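Local coordinates for Rho guanine nucleotide exchange factor 11 (Homo sapiens, PDB 5JHH), which probably activates Rho-family GTPases by promoting exchange of GDP for GTP through its tandem DH and PH domains, at residues Glu111-Gln114 against Gln115-Gln119; Lys206-Asn209 against Glu210-Gln214; Leu41-Leu44 against Asp45-Tyr49. One frame throughout, in Å; residues are numbered along the deposited sequence.

How the contacts relate
All three contacts join successive turns of one helix. Contacts 1 and 2 belong to two helices, 107-121 and 189-227, that lie against each other, with centres about 11 Å apart. There Gln114 NE2 comes 3.4 Å from Tyr207 CD2, and Ala118 CB packs 3.8 Å from Ala211 CB. Contact 3 is remote, on helix 18-54: its centre is about 19 Å from that of contact 1 and about 25 Å from that of contact 2, with no touch in either case. Contact 2 alone reaches the second protein chain of the assembly, through the same helix that packs on contact 1; contact 1 touches that helix but not the other chain.

Contact 1 (Glu111-Gln114 against Gln115-Gln119); sequences EELQ and QVAAQ
Gln115 folds back on Glu111: its CG lies 3.0 Å from Glu111 O, the same carbonyl that accepts the backbone hydrogen bond from Gln115 N. This close approach follows from the first torsion, which keeps CG beside the backbone N (chi1 -67°) and directs the side chain back down the helix. From there the chain stays extended, and Gln115 OE1 ends near the backbone of Glu112, 3.7 Å from its CA. One residue on, Val116 N gives Glu112 O a much straighter bond of 3.0 Å (N-H...O 171°), while the CG2 branch of Val116 presses on that same oxygen at 3.2 Å. Ala117 N bonds to Leu113 O in turn, and on this face the side chains meet loosely, Leu113 CD1 standing 4.4 Å from Ala117 CB. The fourth bond, from Ala118 N to Gln114 O at 2.9 Å, is less well directed: the donor stands above the carbonyl plane.

Gln114 has the unusual torsion of the group. Its CG is placed between the backbone N and the carbonyl carbon (chi1 72°), bringing it 3.4 Å from Gln115 N. The amide end is then held from the preceding turn, where Arg110 NE donates a hydrogen bond to Gln114 OE1.

These two turns form the middle of helix 107-121 in the RhoGEF (DH) domain, and different sides of them meet different helices. Leu113 and Ala117 pack on Leu170 of helix 165-182, and Glu112, Leu113 and Val116 meet helix 70-89 through Ile76 and Leu73. Gln114 and Ala118 face helix 189-227, which brings Ile204, Tyr207 and Ala211 against them.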
loop_
_atom_site.group_PDB
_atom_site.type_symbol
_atom_site.label_atom_id
_atom_site.label_comp_id
_atom_site.label_asym_id
_atom_site.label_seq_id
_atom_site.Cartn_x
_atom_site.Cartn_y
_atom_site.Cartn_z
ATOM N N GLU A 111 -8.631 3.638 -20.722
ATOM C CA GLU A 111 -8.366 2.246 -21.044
ATOM C C GLU A 111 -6.859 2.074 -21.288
ATOM O O GLU A 111 -6.247 1.135 -20.767
ATOM C CB GLU A 111 -9.151 1.802 -22.290
ATOM C CG GLU A 111 -10.666 1.842 -22.149
ATOM C CD GLU A 111 -11.164 0.871 -21.117
ATOM O OE1 GLU A 111 -10.583 -0.236 -21.007
ATOM O OE2 GLU A 111 -12.091 1.204 -20.389
ATOM N N GLU A 112 -6.295 2.971 -22.094
ATOM C CA GLU A 112 -4.875 2.934 -22.434
ATOM C C GLU A 112 -3.989 3.043 -21.183
ATOM O O GLU A 112 -3.106 2.196 -20.985
ATOM C CB GLU A 112 -4.544 4.034 -23.430
ATOM C CG GLU A 112 -3.079 4.127 -23.787
ATOM C CD GLU A 112 -2.752 5.264 -24.775
ATOM O OE1 GLU A 112 -3.365 6.367 -24.703
ATOM O OE2 GLU A 112 -1.845 5.068 -25.624
ATOM N N LEU A 113 -4.288 4.003 -20.299
ATOM C CA LEU A 113 -3.462 4.254 -19.122
ATOM C C LEU A 113 -3.505 3.075 -18.171
ATOM O O LEU A 113 -2.457 2.630 -17.686
ATOM C CB LEU A 113 -3.908 5.499 -18.381
ATOM C CG LEU A 113 -3.271 5.738 -17.009
ATOM C CD1 LEU A 113 -1.743 5.767 -16.960
ATOM C CD2 LEU A 113 -3.763 7.065 -16.499
ATOM N N GLN A 114 -4.687 2.516 -17.943
ATOM C CA GLN A 114 -4.762 1.411 -17.011
ATOM C C GLN A 114 -4.130 0.164 -17.565
ATOM O O GLN A 114 -3.548 -0.574 -16.801
ATOM C CB GLN A 114 -6.159 1.158 -16.446
ATOM C CG GLN A 114 -7.176 0.557 -17.367
ATOM C CD GLN A 114 -8.630 0.724 -16.860
ATOM O OE1 GLN A 114 -8.902 1.372 -15.853
ATOM N NE2 GLN A 114 -9.580 0.057 -17.559
ATOM N N GLN A 115 -4.165 -0.040 -18.875
ATOM C CA GLN A 115 -3.580 -1.232 -19.426
ATOM C C GLN A 115 -2.094 -1.112 -19.260
ATOM O O GLN A 115 -1.435 -2.042 -18.899
ATOM C CB GLN A 115 -3.763 -1.381 -20.941
ATOM C CG GLN A 115 -5.124 -1.592 -21.485
ATOM C CD GLN A 115 -5.085 -1.628 -23.027
ATOM O OE1 GLN A 115 -4.979 -0.589 -23.707
ATOM N NE2 GLN A 115 -5.135 -2.807 -23.566
ATOM N N VAL A 116 -1.555 -0.001 -19.719
ATOM C CA VAL A 116 -0.122 0.207 -19.721
ATOM C C VAL A 116 0.400 0.227 -18.293
ATOM O O VAL A 116 1.317 -0.482 -17.996
ATOM C CB VAL A 116 0.225 1.481 -20.478
ATOM C CG1 VAL A 116 1.703 1.757 -20.393
ATOM C CG2 VAL A 116 -0.172 1.306 -21.954
ATOM N N ALA A 117 -0.257 0.935 -17.386
ATOM C CA ALA A 117 0.227 0.951 -16.011
ATOM C C ALA A 117 0.137 -0.415 -15.376
ATOM O O ALA A 117 1.018 -0.818 -14.609
ATOM C CB ALA A 117 -0.528 1.961 -15.173
ATOM N N ALA A 118 -0.888 -1.170 -15.719
ATOM C CA ALA A 118 -1.060 -2.474 -15.092
ATOM C C ALA A 118 -0.007 -3.453 -15.581
ATOM O O ALA A 118 0.564 -4.175 -14.798
ATOM C CB ALA A 118 -2.468 -3.040 -15.365
ATOM N N GLN A 119 0.236 -3.473 -16.879
ATOM C CA GLN A 119 1.276 -4.312 -17.442
ATOM C C GLN A 119 2.629 -3.938 -16.813
ATOM O O GLN A 119 3.361 -4.801 -16.383
ATOM C CB GLN A 119 1.303 -4.228 -18.980
ATOM C CG GLN A 119 2.122 -5.343 -19.617
ATOM C CD GLN A 119 2.564 -5.102 -21.070
ATOM O OE1 GLN A 119 3.458 -5.802 -21.554
ATOM N NE2 GLN A 119 1.930 -4.141 -21.776
#

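Contact 2 (Lys206-Asn209 against Glu210-Gln214)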
loop_
_atom_site.group_PDB
_atom_site.type_symbol
_atom_site.label_atom_id
_atom_site.label_comp_id
_atom_site.label_asym_id
_atom_site.label_seq_id
_atom_site.Cartn_x
_atom_site.Cartn_y
_atom_site.Cartn_z
ATOM N N LYS A 206 -8.260 0.778 -9.074
ATOM C CA LYS A 206 -8.853 -0.512 -8.768
ATOM C C LYS A 206 -8.440 -1.547 -9.784
ATOM O O LYS A 206 -8.193 -2.711 -9.416
ATOM C CB LYS A 206 -10.376 -0.423 -8.698
ATOM C CG LYS A 206 -10.892 0.244 -7.423
ATOM C CD LYS A 206 -12.423 0.319 -7.475
ATOM C CE LYS A 206 -12.977 1.651 -6.973
ATOM N NZ LYS A 206 -14.421 1.836 -7.289
ATOM N N TYR A 207 -8.330 -1.119 -11.028
ATOM C CA TYR A 207 -7.905 -1.999 -12.098
ATOM C C TYR A 207 -6.450 -2.428 -11.911
ATOM O O TYR A 207 -6.131 -3.597 -12.033
ATOM C CB TYR A 207 -8.082 -1.273 -13.444
ATOM C CG TYR A 207 -7.696 -2.046 -14.679
ATOM C CD1 TYR A 207 -6.371 -2.213 -15.010
ATOM C CD2 TYR A 207 -8.653 -2.555 -15.559
ATOM C CE1 TYR A 207 -6.008 -2.914 -16.150
ATOM C CE2 TYR A 207 -8.287 -3.245 -16.718
ATOM C CZ TYR A 207 -6.963 -3.421 -16.987
ATOM O OH TYR A 207 -6.499 -4.110 -18.069
ATOM N N VAL A 208 -5.556 -1.481 -11.597
ATOM C CA VAL A 208 -4.151 -1.839 -11.349
ATOM C C VAL A 208 -4.058 -2.679 -10.068
ATOM O O VAL A 208 -3.340 -3.650 -10.021
ATOM C CB VAL A 208 -3.253 -0.616 -11.231
ATOM C CG1 VAL A 208 -1.801 -1.027 -10.899
ATOM C CG2 VAL A 208 -3.307 0.147 -12.537
ATOM N N ASN A 209 -4.819 -2.332 -9.055
ATOM C CA ASN A 209 -4.865 -3.141 -7.846
ATOM C C ASN A 209 -5.198 -4.591 -8.185
ATOM O O ASN A 209 -4.538 -5.525 -7.756
ATOM C CB ASN A 209 -5.898 -2.568 -6.836
ATOM C CG ASN A 209 -5.858 -3.270 -5.484
ATOM O OD1 ASN A 209 -5.067 -2.943 -4.609
ATOM N ND2 ASN A 209 -6.667 -4.289 -5.341
ATOM N N GLU A 210 -6.229 -4.768 -8.974
ATOM C CA GLU A 210 -6.640 -6.098 -9.359
ATOM C C GLU A 210 -5.574 -6.808 -10.203
ATOM O O GLU A 210 -5.316 -7.985 -9.994
ATOM C CB GLU A 210 -8.016 -6.016 -10.047
ATOM C CG GLU A 210 -8.667 -7.344 -10.365
ATOM C CD GLU A 210 -9.122 -8.106 -9.147
ATOM O OE1 GLU A 210 -9.385 -7.483 -8.107
ATOM O OE2 GLU A 210 -9.243 -9.338 -9.260
ATOM N N ALA A 211 -4.890 -6.119 -11.109
ATOM C CA ALA A 211 -3.878 -6.818 -11.891
ATOM C C ALA A 211 -2.738 -7.325 -11.036
ATOM O O ALA A 211 -2.204 -8.420 -11.271
ATOM C CB ALA A 211 -3.315 -5.928 -12.984
ATOM N N VAL A 212 -2.309 -6.508 -10.076
ATOM C CA VAL A 212 -1.233 -6.917 -9.206
ATOM C C VAL A 212 -1.717 -8.123 -8.420
ATOM O O VAL A 212 -1.030 -9.140 -8.289
ATOM C CB VAL A 212 -0.876 -5.790 -8.242
ATOM C CG1 VAL A 212 0.015 -6.243 -7.114
ATOM C CG2 VAL A 212 -0.226 -4.654 -9.004
ATOM N N LYS A 213 -2.930 -8.028 -7.924
ATOM C CA LYS A 213 -3.474 -9.113 -7.127
ATOM C C LYS A 213 -3.464 -10.443 -7.869
ATOM O O LYS A 213 -2.942 -11.417 -7.346
ATOM C CB LYS A 213 -4.845 -8.769 -6.702
ATOM C CG LYS A 213 -5.588 -9.908 -6.061
ATOM C CD LYS A 213 -6.988 -9.390 -5.787
ATOM C CE LYS A 213 -7.673 -10.260 -4.778
ATOM N NZ LYS A 213 -8.971 -9.634 -4.456
ATOM N N GLN A 214 -3.970 -10.461 -9.099
ATOM C CA GLN A 214 -4.123 -11.705 -9.823
ATOM C C GLN A 214 -2.773 -12.200 -10.289
ATOM O O GLN A 214 -2.490 -13.390 -10.226
ATOM C CB GLN A 214 -5.091 -11.564 -11.012
ATOM C CG GLN A 214 -6.589 -11.409 -10.632
ATOM C CD GLN A 214 -7.092 -12.308 -9.460
ATOM O OE1 GLN A 214 -6.719 -13.488 -9.320
ATOM N NE2 GLN A 214 -7.950 -11.746 -8.625
#
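Lys206 to Asn209 and the following turn, Glu210 to Gln214, make a regular alpha-helical contact part-way along the long helix 189-227. Each of the four carbonyls of the first turn accepts a hydrogen bond from the residue four places on. The Lys206 carbonyl takes Glu210 N at 2.9 Å, with Glu210 CB also resting 3.4 Å from that oxygen. Tyr207 O and Asn209 O pair in the same way with Ala211 N and Lys213 N. Val212 N reaches Val208 O along a nearly straight path (N-H...O 168°), and the CG2 branch of Val212, lying beside its own backbone N, leans 3.4 Å from the same oxygen. The two valines then line up on one buried side of the helix, Val208 CG1 standing 4.4 Å from Val212 CG2.

This is the last helix of the DH domain, the one that runs out toward the PH domain in Dbl-family exchange factors, and its sides have separate partners here. Tyr207 and Ala211 turn to helix 107-121, where Gln114 and Ala118 receive them. Another side meets the second protein of the assembly, consistent with a Rho-type substrate: Asn209 OD1 accepts a hydrogen bond from the backbone of that chain, Lys206 packs on one of its aromatic side chains, and Lys213 runs extended beside one of its basic residues.

Within the second turn, Glu210 and Gln214 are joined through their side chains. The Glu210 chain sets out on the side opposite its backbone N and bends at its second torsion (69°), which brings OE2 within 2.8 Å of Gln214 NE2. The carboxylate oxygen lies in the amide plane of Gln214, whereas the nitrogen approaches it from above the carboxylate plane.

Contact 3 (Leu41-Leu44 against Asp45-Tyr49)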
loop_
_atom_site.group_PDB
_atom_site.type_symbol
_atom_site.label_atom_id
_atom_site.label_comp_id
_atom_site.label_asym_id
_atom_site.label_seq_id
_atom_site.Cartn_x
_atom_site.Cartn_y
_atom_site.Cartn_z
ATOM N N LEU A 41 10.837 8.532 -14.726
ATOM C CA LEU A 41 10.770 7.473 -15.686
ATOM C C LEU A 41 11.955 7.502 -16.643
ATOM O O LEU A 41 12.412 6.428 -17.106
ATOM C CB LEU A 41 9.483 7.500 -16.487
ATOM C CG LEU A 41 8.199 7.402 -15.682
ATOM C CD1 LEU A 41 7.012 7.507 -16.636
ATOM C CD2 LEU A 41 8.109 6.127 -14.884
ATOM N N ARG A 42 12.428 8.695 -16.986
ATOM C CA ARG A 42 13.552 8.795 -17.933
ATOM C C ARG A 42 14.847 8.427 -17.284
ATOM O O ARG A 42 15.748 7.939 -17.962
ATOM C CB ARG A 42 13.686 10.161 -18.576
ATOM C CG ARG A 42 12.559 10.401 -19.548
ATOM C CD ARG A 42 12.705 11.726 -20.253
ATOM N NE ARG A 42 11.874 11.735 -21.454
ATOM C CZ ARG A 42 11.003 12.680 -21.747
ATOM N NH1 ARG A 42 10.271 12.575 -22.846
ATOM N NH2 ARG A 42 10.877 13.738 -20.950
ATOM N N VAL A 43 14.909 8.583 -15.970
ATOM C CA VAL A 43 16.011 8.025 -15.221
ATOM C C VAL A 43 15.969 6.500 -15.287
ATOM O O VAL A 43 17.000 5.872 -15.537
ATOM C CB VAL A 43 15.980 8.440 -13.759
ATOM C CG1 VAL A 43 17.033 7.689 -12.973
ATOM C CG2 VAL A 43 16.230 9.928 -13.645
ATOM N N LEU A 44 14.786 5.898 -15.112
ATOM C CA LEU A 44 14.717 4.474 -15.198
ATOM C C LEU A 44 15.196 4.036 -16.573
ATOM O O LEU A 44 15.866 2.999 -16.723
ATOM C CB LEU A 44 13.289 3.961 -14.986
ATOM C CG LEU A 44 12.711 4.070 -13.584
ATOM C CD1 LEU A 44 11.241 3.697 -13.606
ATOM C CD2 LEU A 44 13.449 3.132 -12.630
ATOM N N ASP A 45 14.817 4.798 -17.587
ATOM C CA ASP A 45 15.155 4.410 -18.959
ATOM C C ASP A 45 16.648 4.482 -19.198
ATOM O O ASP A 45 17.266 3.543 -19.646
ATOM C CB ASP A 45 14.448 5.320 -19.937
ATOM C CG ASP A 45 14.622 4.886 -21.349
ATOM O OD1 ASP A 45 14.518 3.682 -21.576
ATOM O OD2 ASP A 45 14.845 5.739 -22.238
ATOM N N LEU A 46 17.231 5.608 -18.860
ATOM C CA LEU A 46 18.553 5.867 -19.290
ATOM C C LEU A 46 19.553 5.176 -18.364
ATOM O O LEU A 46 20.495 4.601 -18.844
ATOM C CB LEU A 46 18.785 7.384 -19.353
ATOM C CG LEU A 46 20.249 7.868 -19.240
ATOM C CD1 LEU A 46 20.989 7.676 -20.570
ATOM C CD2 LEU A 46 20.336 9.318 -18.735
ATOM N N ILE A 47 19.383 5.254 -17.046
ATOM C CA ILE A 47 20.405 4.741 -16.141
ATOM C C ILE A 47 20.322 3.212 -16.020
ATOM O O ILE A 47 21.355 2.563 -15.827
ATOM C CB ILE A 47 20.291 5.347 -14.731
ATOM C CG1 ILE A 47 20.463 6.869 -14.759
ATOM C CG2 ILE A 47 21.322 4.753 -13.788
ATOM C CD1 ILE A 47 21.762 7.348 -15.359
ATOM N N PHE A 48 19.117 2.640 -16.145
ATOM C CA PHE A 48 18.950 1.226 -15.905
ATOM C C PHE A 48 18.601 0.454 -17.170
ATOM O O PHE A 48 19.386 -0.366 -17.655
ATOM C CB PHE A 48 17.915 1.003 -14.815
ATOM C CG PHE A 48 18.331 1.533 -13.452
ATOM C CD1 PHE A 48 19.164 0.805 -12.638
ATOM C CD2 PHE A 48 17.950 2.785 -13.037
ATOM C CE1 PHE A 48 19.573 1.298 -11.416
ATOM C CE2 PHE A 48 18.304 3.264 -11.781
ATOM C CZ PHE A 48 19.151 2.537 -10.986
ATOM N N TYR A 49 17.410 0.693 -17.687
ATOM C CA TYR A 49 16.841 -0.133 -18.734
ATOM C C TYR A 49 17.719 -0.231 -19.963
ATOM O O TYR A 49 18.093 -1.331 -20.369
ATOM C CB TYR A 49 15.445 0.374 -19.145
ATOM C CG TYR A 49 14.870 -0.415 -20.295
ATOM C CD1 TYR A 49 14.612 -1.757 -20.183
ATOM C CD2 TYR A 49 14.623 0.199 -21.519
ATOM C CE1 TYR A 49 14.110 -2.501 -21.265
ATOM C CE2 TYR A 49 14.123 -0.505 -22.599
ATOM C CZ TYR A 49 13.859 -1.853 -22.463
ATOM O OH TYR A 49 13.348 -2.516 -23.525
#
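A wider, pi-type turn interrupts the regular alpha geometry of helix 18-54, the long opening helix of the DH domain, where Leu41-Leu44 runs into Asp45-Tyr49. The first bonds are ordinary: Leu41 O, Arg42 O and Val43 O accept from Asp45 N, Leu46 N and Ile47 N, each four residues on. At Leu44 the pattern slips by one. Its carbonyl takes its main hydrogen bond from Tyr49 N, five residues ahead, at 2.9 Å and almost perfectly straight (N-H...O 179°). Phe48 N, where an alpha-helix would place the donor, makes a weak second bond to the same oxygen at 3.3 Å. Two N-H groups thus share one acceptor, and the Phe48 backbone is stretched away from helical values here (phi -113°). Phe48 CB also lies 3.4 Å from Leu44 O.

Ahead of the slip, Val43 and Ile47 lie side by side and point the same way, their CG1 atoms 4.0 Å apart. The valine uses the branch opposite its backbone N, the isoleucine the branch beside its own N. This buried side of the helix continues into the domain interior: Phe48 and Leu44 both pack on Leu159 and Leu162 of helix 159-162, and Ile47 and Phe48 on Ala148 of helix 139-150. Around the helix, Leu41 and Tyr49 meet helix 70-89, and the ring of Tyr49 also meets that of Phe67.

Asp45 sits over the preceding turn, its CB 3.5 Å from Arg42 O, while its OD1 accepts a hydrogen bond from Gln50 NE2 just past the wide turn. The methyl CG2 of Ile47, its other branch, rests over one face of the Phe48 ring, 3.9 Å above its plane and offset toward the rim.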